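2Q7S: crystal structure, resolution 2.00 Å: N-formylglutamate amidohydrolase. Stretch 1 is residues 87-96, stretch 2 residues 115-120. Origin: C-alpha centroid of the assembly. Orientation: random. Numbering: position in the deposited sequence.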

# COMPACT_ATOMS: atom_id res chain seq x y z
N MSE A 87 11.83 -1.02 -1.35
CA MSE A 87 12.87 -0.68 -2.30
C MSE A 87 13.54 -1.95 -2.78
O MSE A 87 13.56 -2.99 -2.14
CB MSE A 87 13.91 0.24 -1.64
CG MSE A 87 13.34 1.47 -1.01
SE MSE A 87 12.74 2.69 -2.41
CE MSE A 87 10.83 2.57 -2.48
N LEU A 88 14.16 -1.81 -3.94
CA LEU A 88 14.77 -2.90 -4.65
C LEU A 88 16.03 -3.40 -3.99
O LEU A 88 16.46 -4.51 -4.29
CB LEU A 88 15.06 -2.45 -6.09
CG LEU A 88 13.87 -2.67 -7.03
CD1 LEU A 88 14.33 -2.36 -8.45
CD2 LEU A 88 13.29 -4.05 -6.87
N ASP A 89 16.61 -2.59 -3.09
CA ASP A 89 17.78 -2.98 -2.33
C ASP A 89 17.45 -3.46 -0.91
O ASP A 89 18.34 -3.71 -0.13
CB ASP A 89 18.85 -1.87 -2.34
CG ASP A 89 18.40 -0.60 -1.63
OD1 ASP A 89 17.21 -0.46 -1.23
OD2 ASP A 89 19.28 0.27 -1.48
N ASP A 90 16.16 -3.65 -0.64
CA ASP A 90 15.67 -4.07 0.69
C ASP A 90 15.56 -5.60 0.75
O ASP A 90 14.50 -6.16 0.95
CB ASP A 90 14.35 -3.38 1.01
CG ASP A 90 13.98 -3.48 2.45
OD1 ASP A 90 14.74 -4.07 3.27
OD2 ASP A 90 12.93 -2.92 2.79
N ILE A 91 16.73 -6.23 0.61
CA ILE A 91 16.92 -7.65 0.58
C ILE A 91 18.07 -7.95 1.53
O ILE A 91 19.06 -7.24 1.52
CB ILE A 91 17.37 -8.15 -0.80
CG1 ILE A 91 16.39 -7.75 -1.90
CG2 ILE A 91 17.59 -9.65 -0.70
CD1 ILE A 91 16.86 -7.93 -3.35
N ASP A 92 17.92 -8.98 2.35
CA ASP A 92 18.99 -9.46 3.20
C ASP A 92 19.80 -10.46 2.39
O ASP A 92 19.25 -11.46 1.94
CB ASP A 92 18.38 -10.14 4.43
CG ASP A 92 19.42 -10.79 5.35
OD1 ASP A 92 20.64 -10.65 5.13
OD2 ASP A 92 19.00 -11.46 6.32
N PRO A 93 21.13 -10.21 2.20
CA PRO A 93 22.03 -11.13 1.52
C PRO A 93 21.90 -12.60 1.89
O PRO A 93 22.10 -13.48 1.05
CB PRO A 93 23.41 -10.64 1.97
CG PRO A 93 23.26 -9.25 2.29
CD PRO A 93 21.83 -8.97 2.59
N ALA A 94 21.58 -12.87 3.16
CA ALA A 94 21.49 -14.22 3.65
C ALA A 94 20.29 -14.97 3.16
O ALA A 94 20.24 -16.17 3.32
CB ALA A 94 21.52 -14.24 5.17
N GLN A 95 19.31 -14.29 2.56
CA GLN A 95 18.17 -15.00 2.00
C GLN A 95 18.42 -15.52 0.58
O GLN A 95 17.64 -16.31 0.07
CB GLN A 95 16.86 -14.17 2.12
CG GLN A 95 16.65 -12.98 1.22
CD GLN A 95 15.37 -12.18 1.58
OE1 GLN A 95 15.42 -10.97 1.89
NE2 GLN A 95 14.23 -12.88 1.58
N LEU A 96 19.54 -15.10 -0.03
CA LEU A 96 19.89 -15.45 -1.41
C LEU A 96 20.98 -16.52 -1.49
O LEU A 96 21.88 -16.56 -0.67
CB LEU A 96 20.38 -14.20 -2.15
CG LEU A 96 19.38 -13.03 -2.21
CD1 LEU A 96 19.91 -11.89 -3.11
CD2 LEU A 96 18.10 -13.54 -2.71
N GLY A 115 10.31 -7.72 4.37
CA GLY A 115 11.20 -7.20 3.26
C GLY A 115 10.66 -7.27 1.84
O GLY A 115 9.54 -7.67 1.63
N LEU A 116 11.46 -6.87 0.84
CA LEU A 116 11.04 -6.95 -0.55
C LEU A 116 10.57 -8.36 -0.92
O LEU A 116 9.55 -8.53 -1.62
CB LEU A 116 12.18 -6.51 -1.49
CG LEU A 116 11.91 -6.63 -2.99
CD1 LEU A 116 10.98 -5.42 -3.57
CD2 LEU A 116 13.26 -6.79 -3.73
N ILE A 117 11.37 -9.34 -0.47
CA ILE A 117 11.07 -10.75 -0.63
C ILE A 117 10.87 -11.37 0.77
O ILE A 117 11.85 -11.58 1.54
CB ILE A 117 12.21 -11.48 -1.38
CG1 ILE A 117 12.63 -10.75 -2.67
CG2 ILE A 117 11.84 -12.96 -1.61
CD1 ILE A 117 11.56 -10.70 -3.84
N TRP A 118 9.63 -11.66 1.11
CA TRP A 118 9.37 -12.35 2.39
C TRP A 118 10.07 -13.68 2.51
O TRP A 118 10.10 -14.47 1.57
CB TRP A 118 7.89 -12.51 2.63
CG TRP A 118 7.22 -11.25 3.02
CD1 TRP A 118 7.49 -10.00 2.57
CD2 TRP A 118 6.13 -11.12 3.92
NE1 TRP A 118 6.66 -9.09 3.16
CE2 TRP A 118 5.82 -9.76 4.00
CE3 TRP A 118 5.40 -12.04 4.70
CZ2 TRP A 118 4.79 -9.28 4.82
CZ3 TRP A 118 4.38 -11.56 5.50
CH2 TRP A 118 4.09 -10.20 5.56
N SER A 119 10.65 -13.91 3.70
CA SER A 119 11.44 -15.11 4.05
C SER A 119 10.68 -16.04 5.02
O SER A 119 10.97 -17.26 5.13
CB SER A 119 12.75 -14.66 4.73
OG SER A 119 12.49 -13.63 5.72
N ASN A 120 9.78 -15.43 5.79
CA ASN A 120 8.95 -16.18 6.67
C ASN A 120 7.62 -15.50 7.01
O ASN A 120 7.42 -14.31 6.76
CB ASN A 120 9.73 -16.62 7.93
CG ASN A 120 10.58 -15.52 8.54
OD1 ASN A 120 10.07 -14.49 9.00
ND2 ASN A 120 11.88 -15.78 8.64
O HOH W 1 13.70 -9.11 1.02

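How does the start of stretch 1 meet its partner when its first side chains point away? Met-87, a selenomethionine, opens a type I beta turn that ends at Asp-90 and is closed by a hydrogen bond from Asp-90 N to Met-87 O at 3.1 Å. The CA-to-CB bonds of Met-87, Leu-88 and Asp-89 all point away from stretch 2, so the turn offers much of its backbone instead. Met-87 O lies 3.8 Å from Leu-116 CD1, and Leu-88 O lies 4.0 Å from Leu-116 CD2. Leu-88 nevertheless brings the end of its side chain back, with its CD2 reaching 4.2 Å from Leu-116 CD2, a loose apolar contact. Asp-89 makes no contact across the interface.

What fixes the two backbones to each other? At the end of the turn, the CA atoms of Asp-90 and Leu-116 come within 5.6 Å, and Leu-116 N donates a hydrogen bond to Asp-90 O, with a length of 3.1 Å and an N-H...O angle of 161°. This near-linear bond uses main-chain atoms on both sides; Asp-90 OD1 is hydrogen-bonded elsewhere in the structure. Gly-115 adjoins the same carbonyl: Asp-90 O is 4.1 Å from Gly-115 C, and a CB built ideally on the glycine would lie 3.6 Å from that oxygen.

Where does Leu-116 put its side chain? Its CA-to-CB bond points toward stretch 1, and with chi1 in t and chi2 in p its methyl groups lie against the turn and Ile-91. Ile-91 starts sideways, but the end of its side chain comes nearer, placing Ile-91 CG1 3.8 Å from Leu-116 CD2. The same methyl thus touches both Leu-88 and Ile-91, and Leu-116 has more of its area covered by the other stretch than any other residue here.

How does Gln-95 reach stretch 2, and what holds it in place? Asp-92 makes no direct contact across the interface but helps to organize the approach. Its OD1 accepts a hydrogen bond from Ala-94 N at 3.1 Å, and its O accepts one from Gln-95 N at 2.9 Å, supporting the short 3-10 segment from Pro-93 to Gln-95. The amide of Gln-95 then works at both ends. Gln-95 OE1 accepts a hydrogen bond from Asp-92 N at 3.2 Å, while Gln-95 NE2 donates to Ile-117 O at 2.7 Å, a short bond with an angle of 156°. Gln-95 NE2 also lies 3.9 Å from Ser-119 CB.

What does the water add? Water 1 sits between the two direct hydrogen bonds. It accepts from Ile-117 N at 2.8 Å, and both Asp-90 O, at 3.1 Å, and Gln-95 OE1, at 2.7 Å, are placed to accept from it. The water thereby connects the backbone of stretch 2 at Ile-117 N with the end of the turn at Asp-90 O and the amide at Gln-95 OE1, though it has more acceptors in reach than protons.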